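Local coordinates for putative transcriptional regulator (Methanosarcina mazei, PDB 3R0A), which is of unknown detailed function but probably regulates transcription as a disulfide-linked dimer, binding DNA through a winged helix-turn-helix domain, at residues V17-L22 against A27-M32; R61-L66 against E70-S75. All blocks are in the same frame, centred on the assembly; numbering follows the deposited sequence.

From the N terminus, the chain passes through a short hairpin into helix 14-22, and contact 1 closes the tight connection that turns it into helix 26-37. The chain then runs through helices 45-51 and 56-68, and contact 2 closes the reversal from the latter into strand 72-78. The two closures follow in series, neither nesting nor crossing, with centres about 12 Å apart. Side chains nevertheless join them: Asp-28 of contact 1 forms a salt bridge to Lys-65 and accepts a hydrogen bond from Ser-62 in contact 2, while Met-32 packs on Leu-66. Helix 26-37 thus links the N-terminal helix to the helix and hairpin beyond.

Contact 1: V17-L22 against A27-M32; sequences VIKCAL and ADLNVM
Lys-19 and Leu-29 touch as two aliphatic chains, and no flat group meets here. The lysine brings its methylene section across the leucine at about a right angle. Its CD lies 3.8 Å from Leu-29 CD2, and its CG is 4.0 Å from Leu-29 CB. A bend at chi3 (-60°) turns the chain after these carbons, and the ammonium end makes no bond to 27-32. The other branch of Leu-29, CD1, comes no nearer than 4.5 Å to Ile-18 CG2. One turn further along each helix, Leu-22 CD1 meets the terminal CE of selenomethionine Met-32 at 3.6 Å. Met-32 reaches over because its CG stands anti to the backbone N (chi1 -174°) and the chain stays extended until it bends at SE. With an alanine here in place of Lys-19, the methylenes over Leu-29 would be missing, and CB and CD2 of that leucine would probably lose their cover on that side. The axes of the two short segments run at 102° and come no closer than 10.7 Å. Side chains thus pack the first helix, disulfide-linked through Cys-20 to Cys-9 of the second subunit, on helix 26-37 of what is probably the winged-helix domain. Chemically this is an apolar joint: no hydrogen bond crosses it, and its cohesion rests on the fit of aliphatic surfaces.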
ATOM      1  N   VAL B  17       3.903  -9.855   4.003  1.00 39.07           N
ATOM      2  CA  VAL B  17       3.244  -8.608   4.334  1.00 38.43           C
ATOM      3  C   VAL B  17       3.000  -8.518   5.832  1.00 38.46           C
ATOM      4  O   VAL B  17       3.180  -7.458   6.458  1.00 38.35           O
ATOM      5  CB  VAL B  17       1.918  -8.442   3.560  1.00 38.00           C
ATOM      6  CG1 VAL B  17       1.065  -7.345   4.149  1.00 36.27           C
ATOM      7  CG2 VAL B  17       2.214  -8.133   2.106  1.00 37.95           C
ATOM      8  N   ILE B  18       2.577  -9.644   6.392  1.00 37.66           N
ATOM      9  CA  ILE B  18       2.379  -9.785   7.812  1.00 37.15           C
ATOM     10  C   ILE B  18       3.713  -9.726   8.521  1.00 36.48           C
ATOM     11  O   ILE B  18       3.807  -9.086   9.559  1.00 36.96           O
ATOM     12  CB  ILE B  18       1.618 -11.099   8.176  1.00 37.92           C
ATOM     13  CG1 ILE B  18       0.165 -11.004   7.678  1.00 37.80           C
ATOM     14  CG2 ILE B  18       1.666 -11.365   9.718  1.00 37.21           C
ATOM     15  CD1 ILE B  18      -0.679 -12.204   8.050  1.00 40.89           C
ATOM     16  N   LYS B  19       4.750 -10.360   7.986  1.00 35.46           N
ATOM     17  CA  LYS B  19       6.056 -10.171   8.624  1.00 36.11           C
ATOM     18  C   LYS B  19       6.537  -8.714   8.626  1.00 35.40           C
ATOM     19  O   LYS B  19       7.124  -8.266   9.614  1.00 36.05           O
ATOM     20  CB  LYS B  19       7.109 -11.141   8.115  1.00 36.48           C
ATOM     21  CG  LYS B  19       6.828 -12.591   8.615  1.00 38.51           C
ATOM     22  CD  LYS B  19       7.993 -13.552   8.345  1.00 40.86           C
ATOM     23  CE  LYS B  19       8.355 -13.690   6.862  1.00 40.15           C
ATOM     24  NZ  LYS B  19       9.833 -14.077   6.790  1.00 41.42           N
ATOM     25  N   CYS B  20       6.214  -7.973   7.564  1.00 33.81           N
ATOM     26  CA  CYS B  20       6.562  -6.551   7.443  1.00 33.17           C
ATOM     27  C   CYS B  20       5.853  -5.731   8.497  1.00 32.08           C
ATOM     28  O   CYS B  20       6.457  -4.940   9.201  1.00 31.89           O
ATOM     29  CB  CYS B  20       6.180  -6.009   6.064  1.00 31.80           C
ATOM     30  SG  CYS B  20       6.720  -4.318   5.721  1.00 32.97           S
ATOM     31  N   ALA B  21       4.556  -5.937   8.597  1.00 31.72           N
ATOM     32  CA  ALA B  21       3.736  -5.103   9.405  1.00 31.27           C
ATOM     33  C   ALA B  21       4.077  -5.269  10.908  1.00 31.83           C
ATOM     34  O   ALA B  21       4.128  -4.289  11.675  1.00 32.83           O
ATOM     35  CB  ALA B  21       2.288  -5.396   9.108  1.00 30.73           C
ATOM     36  N   LEU B  22       4.372  -6.495  11.300  1.00 30.79           N
ATOM     37  CA  LEU B  22       4.509  -6.836  12.685  1.00 30.48           C
ATOM     38  C   LEU B  22       5.991  -7.017  12.996  1.00 31.19           C
ATOM     39  O   LEU B  22       6.364  -7.356  14.125  1.00 31.08           O
ATOM     40  CB  LEU B  22       3.698  -8.117  12.971  1.00 29.85           C
ATOM     41  CG  LEU B  22       2.167  -8.023  12.878  1.00 28.48           C
ATOM     42  CD1 LEU B  22       1.528  -9.354  13.194  1.00 28.33           C
ATOM     43  CD2 LEU B  22       1.631  -6.969  13.823  1.00 28.20           C
ATOM     44  N   ALA B  27      10.991 -17.182  12.232  1.00 44.47           N
ATOM     45  CA  ALA B  27      10.779 -17.872  13.485  1.00 44.07           C
ATOM     46  C   ALA B  27       9.637 -17.272  14.300  1.00 44.10           C
ATOM     47  O   ALA B  27       8.773 -18.025  14.748  1.00 44.00           O
ATOM     48  CB  ALA B  27      12.080 -17.886  14.284  1.00 44.15           C
ATOM     49  N   ASP B  28       9.617 -15.931  14.470  1.00 43.41           N
ATOM     50  CA  ASP B  28       8.527 -15.236  15.181  1.00 43.08           C
ATOM     51  C   ASP B  28       7.200 -15.585  14.581  1.00 42.62           C
ATOM     52  O   ASP B  28       6.189 -15.704  15.279  1.00 42.81           O
ATOM     53  CB  ASP B  28       8.616 -13.704  15.066  1.00 43.21           C
ATOM     54  CG  ASP B  28       9.823 -13.112  15.732  1.00 44.67           C
ATOM     55  OD1 ASP B  28      10.385 -13.731  16.672  1.00 43.87           O
ATOM     56  OD2 ASP B  28      10.199 -11.990  15.301  1.00 47.02           O
ATOM     57  N   LEU B  29       7.188 -15.678  13.262  1.00 42.38           N
ATOM     58  CA  LEU B  29       5.955 -15.917  12.554  1.00 42.82           C
ATOM     59  C   LEU B  29       5.493 -17.348  12.823  1.00 42.78           C
ATOM     60  O   LEU B  29       4.323 -17.585  13.150  1.00 41.63           O
ATOM     61  CB  LEU B  29       6.144 -15.654  11.053  1.00 42.95           C
ATOM     62  CG  LEU B  29       4.984 -16.173  10.207  1.00 42.72           C
ATOM     63  CD1 LEU B  29       3.751 -15.254  10.333  1.00 40.90           C
ATOM     64  CD2 LEU B  29       5.424 -16.374   8.769  1.00 41.75           C
ATOM     65  N   ASN B  30       6.432 -18.288  12.680  1.00 43.28           N
ATOM     66  CA  ASN B  30       6.202 -19.691  13.043  1.00 43.55           C
ATOM     67  C   ASN B  30       5.794 -19.901  14.501  1.00 43.32           C
ATOM     68  O   ASN B  30       5.025 -20.799  14.806  1.00 43.24           O
ATOM     69  CB  ASN B  30       7.419 -20.542  12.710  1.00 43.87           C
ATOM     70  CG  ASN B  30       7.436 -20.980  11.251  1.00 45.43           C
ATOM     71  OD1 ASN B  30       8.461 -21.423  10.740  1.00 48.82           O
ATOM     72  ND2 ASN B  30       6.296 -20.863  10.578  1.00 47.61           N
ATOM     73  N   VAL B  31       6.295 -19.060  15.401  1.00 43.13           N
ATOM     74  CA  VAL B  31       5.785 -19.064  16.775  1.00 41.94           C
ATOM     75  C   VAL B  31       4.363 -18.517  16.805  1.00 42.02           C
ATOM     76  O   VAL B  31       3.502 -19.117  17.418  1.00 41.30           O
ATOM     77  CB  VAL B  31       6.714 -18.335  17.759  1.00 41.60           C
ATOM     78  CG1 VAL B  31       5.970 -17.908  19.009  1.00 39.90           C
ATOM     79  CG2 VAL B  31       7.949 -19.197  18.084  1.00 40.76           C
HETATM   80  N   MSE B  32       4.107 -17.393  16.142  1.00 42.81           N
HETATM   81  CA  MSE B  32       2.736 -16.892  16.079  1.00 43.75           C
HETATM   82  C   MSE B  32       1.791 -17.955  15.500  1.00 45.15           C
HETATM   83  O   MSE B  32       0.675 -18.112  16.015  1.00 44.91           O
HETATM   84  CB  MSE B  32       2.638 -15.630  15.234  1.00 43.66           C
HETATM   85  CG  MSE B  32       1.259 -14.955  15.231  1.00 41.62           C
HETATM   86 SE   MSE B  32       1.459 -13.337  14.177  1.00 38.95          SE
HETATM   87  CE  MSE B  32       0.254 -12.197  15.067  1.00 35.22           C
TER

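Contact 2: R61-L66 against E70-S75; sequences RSVKKL and EILQRS
Leu-72 pushes its CD2 methyl into a hollow on the side of helix 56-68, just after a Schellman motif ends that helix and the chain turns back into the first strand of what is, by topology, the wing of a winged-helix domain. The hollow lies between residues one turn apart: Leu-66 CB is 3.7 Å from the methyl, Val-63 CG2 3.9 Å, and the carbonyl O of Val-63 3.7 Å. Val-63 and Leu-72 cross at about a right angle, and CG2 and CD2 are the methyls that meet. Ile-71 lies against Leu-66 with its CG1, 4.0 Å from Leu-66 CD2, while its outer end runs away from this helix, to Ile-90 of strand 84-90. Leu-66 serves both neighbours: CB lies under the Leu-72 methyl and also borders Ile-71, while CD2 meets Ile-71 CG1. Its chi1 of -72° and chi2 of -172° together set CD2 there. Tyr-88 of strand 84-90 and Phe-35 of helix 26-37 also pack on Val-63 and Leu-72, so the two residues sit where helix, wing and neighbouring helix converge. Glu-70, at the positive phi of 67°, makes the reversal and points its CB away from the helix. The motif's six-to-one bond completes it: Ile-71 N donates to Leu-66 O at 2.9 Å, with the donor lying above the carbonyl plane.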
ATOM      1  N   ARG B  61      12.299 -14.902  22.808  1.00 51.69           N
ATOM      2  CA  ARG B  61      12.471 -13.663  22.115  1.00 50.82           C
ATOM      3  C   ARG B  61      11.226 -13.345  21.270  1.00 49.59           C
ATOM      4  O   ARG B  61      10.753 -12.210  21.268  1.00 49.38           O
ATOM      5  CB  ARG B  61      13.718 -13.777  21.234  1.00 51.37           C
ATOM      6  CG  ARG B  61      14.460 -12.481  21.008  1.00 54.87           C
ATOM      7  CD  ARG B  61      15.544 -12.625  19.914  1.00 59.79           C
ATOM      8  NE  ARG B  61      16.591 -13.605  20.238  1.00 61.42           N
ATOM      9  CZ  ARG B  61      17.372 -13.572  21.322  1.00 62.74           C
ATOM     10  NH1 ARG B  61      17.231 -12.627  22.245  1.00 62.42           N
ATOM     11  NH2 ARG B  61      18.286 -14.522  21.502  1.00 64.53           N
ATOM     12  N   SER B  62      10.699 -14.347  20.562  1.00 47.98           N
ATOM     13  CA  SER B  62       9.522 -14.168  19.706  1.00 46.62           C
ATOM     14  C   SER B  62       8.349 -13.808  20.572  1.00 45.92           C
ATOM     15  O   SER B  62       7.576 -12.905  20.257  1.00 44.65           O
ATOM     16  CB  SER B  62       9.190 -15.456  18.949  1.00 46.96           C
ATOM     17  OG  SER B  62      10.350 -16.055  18.387  1.00 46.23           O
ATOM     18  N   VAL B  63       8.264 -14.520  21.696  1.00 45.68           N
ATOM     19  CA  VAL B  63       7.117 -14.492  22.564  1.00 45.05           C
ATOM     20  C   VAL B  63       7.082 -13.178  23.293  1.00 44.85           C
ATOM     21  O   VAL B  63       6.006 -12.642  23.541  1.00 45.20           O
ATOM     22  CB  VAL B  63       7.112 -15.724  23.486  1.00 45.40           C
ATOM     23  CG1 VAL B  63       6.796 -15.379  24.907  1.00 45.37           C
ATOM     24  CG2 VAL B  63       6.135 -16.757  22.962  1.00 46.04           C
ATOM     25  N   LYS B  64       8.260 -12.634  23.587  1.00 44.31           N
ATOM     26  CA  LYS B  64       8.347 -11.343  24.237  1.00 43.79           C
ATOM     27  C   LYS B  64       7.887 -10.231  23.311  1.00 43.04           C
ATOM     28  O   LYS B  64       7.140  -9.347  23.724  1.00 44.00           O
ATOM     29  CB  LYS B  64       9.774 -11.082  24.704  1.00 44.82           C
ATOM     30  CG  LYS B  64      10.018  -9.667  25.206  1.00 46.68           C
ATOM     31  CD  LYS B  64      11.207  -9.612  26.172  1.00 52.67           C
ATOM     32  CE  LYS B  64      11.958  -8.280  26.078  1.00 53.74           C
ATOM     33  NZ  LYS B  64      13.001  -8.368  25.023  1.00 56.09           N
ATOM     34  N   LYS B  65       8.364 -10.269  22.074  1.00 41.62           N
ATOM     35  CA  LYS B  65       8.008  -9.316  21.054  1.00 41.41           C
ATOM     36  C   LYS B  65       6.492  -9.297  20.785  1.00 41.27           C
ATOM     37  O   LYS B  65       5.900  -8.245  20.656  1.00 40.34           O
ATOM     38  CB  LYS B  65       8.748  -9.662  19.760  1.00 41.70           C
ATOM     39  CG  LYS B  65       8.667  -8.570  18.677  1.00 42.43           C
ATOM     40  CD  LYS B  65       9.140  -9.069  17.307  1.00 44.20           C
ATOM     41  CE  LYS B  65      10.659  -9.041  17.159  1.00 45.59           C
ATOM     42  NZ  LYS B  65      11.017  -9.575  15.800  1.00 45.70           N
ATOM     43  N   LEU B  66       5.885 -10.477  20.721  1.00 41.90           N
ATOM     44  CA  LEU B  66       4.485 -10.632  20.364  1.00 42.45           C
ATOM     45  C   LEU B  66       3.632 -10.071  21.464  1.00 42.99           C
ATOM     46  O   LEU B  66       2.743  -9.257  21.220  1.00 43.22           O
ATOM     47  CB  LEU B  66       4.163 -12.102  20.136  1.00 42.22           C
ATOM     48  CG  LEU B  66       4.735 -12.691  18.852  1.00 42.34           C
ATOM     49  CD1 LEU B  66       4.203 -14.097  18.605  1.00 40.33           C
ATOM     50  CD2 LEU B  66       4.401 -11.752  17.679  1.00 44.50           C
ATOM     51  N   GLU B  70       1.143  -6.822  21.423  1.00 44.25           N
ATOM     52  CA  GLU B  70      -0.259  -7.114  21.780  1.00 43.58           C
ATOM     53  C   GLU B  70      -0.895  -8.220  20.953  1.00 42.34           C
ATOM     54  O   GLU B  70      -2.118  -8.282  20.808  1.00 40.98           O
ATOM     55  CB  GLU B  70      -1.155  -5.872  21.779  1.00 43.91           C
ATOM     56  CG  GLU B  70      -0.448  -4.558  22.105  1.00 49.02           C
ATOM     57  CD  GLU B  70      -0.508  -4.133  23.555  1.00 54.72           C
ATOM     58  OE1 GLU B  70      -0.882  -4.959  24.425  1.00 56.25           O
ATOM     59  OE2 GLU B  70      -0.161  -2.944  23.815  1.00 59.28           O
ATOM     60  N   ILE B  71      -0.065  -9.102  20.411  1.00 41.71           N
ATOM     61  CA  ILE B  71      -0.574 -10.284  19.701  1.00 40.98           C
ATOM     62  C   ILE B  71      -0.898 -11.417  20.705  1.00 41.55           C
ATOM     63  O   ILE B  71      -1.677 -12.333  20.400  1.00 42.02           O
ATOM     64  CB  ILE B  71       0.461 -10.833  18.716  1.00 40.55           C
ATOM     65  CG1 ILE B  71       0.864  -9.784  17.663  1.00 39.65           C
ATOM     66  CG2 ILE B  71       0.000 -12.209  18.152  1.00 38.67           C
ATOM     67  CD1 ILE B  71      -0.274  -8.899  17.083  1.00 39.45           C
ATOM     68  N   LEU B  72      -0.301 -11.343  21.894  1.00 40.49           N
ATOM     69  CA  LEU B  72      -0.317 -12.459  22.823  1.00 39.98           C
ATOM     70  C   LEU B  72      -0.788 -11.929  24.166  1.00 39.97           C
ATOM     71  O   LEU B  72      -0.368 -10.865  24.594  1.00 39.94           O
ATOM     72  CB  LEU B  72       1.098 -13.010  22.949  1.00 39.04           C
ATOM     73  CG  LEU B  72       1.456 -14.456  22.699  1.00 39.88           C
ATOM     74  CD1 LEU B  72       0.844 -15.130  21.415  1.00 39.88           C
ATOM     75  CD2 LEU B  72       2.972 -14.571  22.694  1.00 38.86           C
ATOM     76  N   GLN B  73      -1.706 -12.653  24.790  1.00 40.54           N
ATOM     77  CA  GLN B  73      -2.078 -12.454  26.182  1.00 41.25           C
ATOM     78  C   GLN B  73      -1.097 -13.229  27.066  1.00 41.05           C
ATOM     79  O   GLN B  73      -0.680 -14.336  26.707  1.00 40.43           O
ATOM     80  CB  GLN B  73      -3.507 -12.991  26.399  1.00 41.32           C
ATOM     81  CG  GLN B  73      -4.068 -12.824  27.813  1.00 41.72           C
ATOM     82  CD  GLN B  73      -5.577 -13.118  27.906  1.00 42.72           C
ATOM     83  OE1 GLN B  73      -6.228 -13.478  26.917  1.00 43.28           O
ATOM     84  NE2 GLN B  73      -6.128 -12.963  29.103  1.00 42.94           N
ATOM     85  N   ARG B  74      -0.759 -12.663  28.220  1.00 41.31           N
ATOM     86  CA  ARG B  74       0.167 -13.325  29.142  1.00 41.99           C
ATOM     87  C   ARG B  74      -0.417 -13.514  30.542  1.00 42.18           C
ATOM     88  O   ARG B  74      -0.823 -12.563  31.182  1.00 41.88           O
ATOM     89  CB  ARG B  74       1.513 -12.555  29.233  1.00 41.61           C
ATOM     90  CG  ARG B  74       2.597 -13.275  30.071  1.00 40.41           C
ATOM     91  CD  ARG B  74       3.827 -12.400  30.301  1.00 37.13           C
ATOM     92  NE  ARG B  74       3.550 -11.300  31.215  1.00 35.75           N
ATOM     93  CZ  ARG B  74       4.341 -10.246  31.384  1.00 39.65           C
ATOM     94  NH1 ARG B  74       5.488 -10.144  30.706  1.00 42.41           N
ATOM     95  NH2 ARG B  74       3.996  -9.285  32.229  1.00 38.39           N
ATOM     96  N   SER B  75      -0.417 -14.752  31.016  1.00 43.10           N
ATOM     97  CA  SER B  75      -0.768 -15.057  32.409  1.00 43.86           C
ATOM     98  C   SER B  75       0.389 -15.745  33.160  1.00 43.88           C
ATOM     99  O   SER B  75       1.502 -15.834  32.639  1.00 43.19           O
ATOM    100  CB  SER B  75      -2.039 -15.919  32.458  1.00 44.24           C
ATOM    101  OG  SER B  75      -2.499 -16.056  33.786  1.00 44.67           O
TER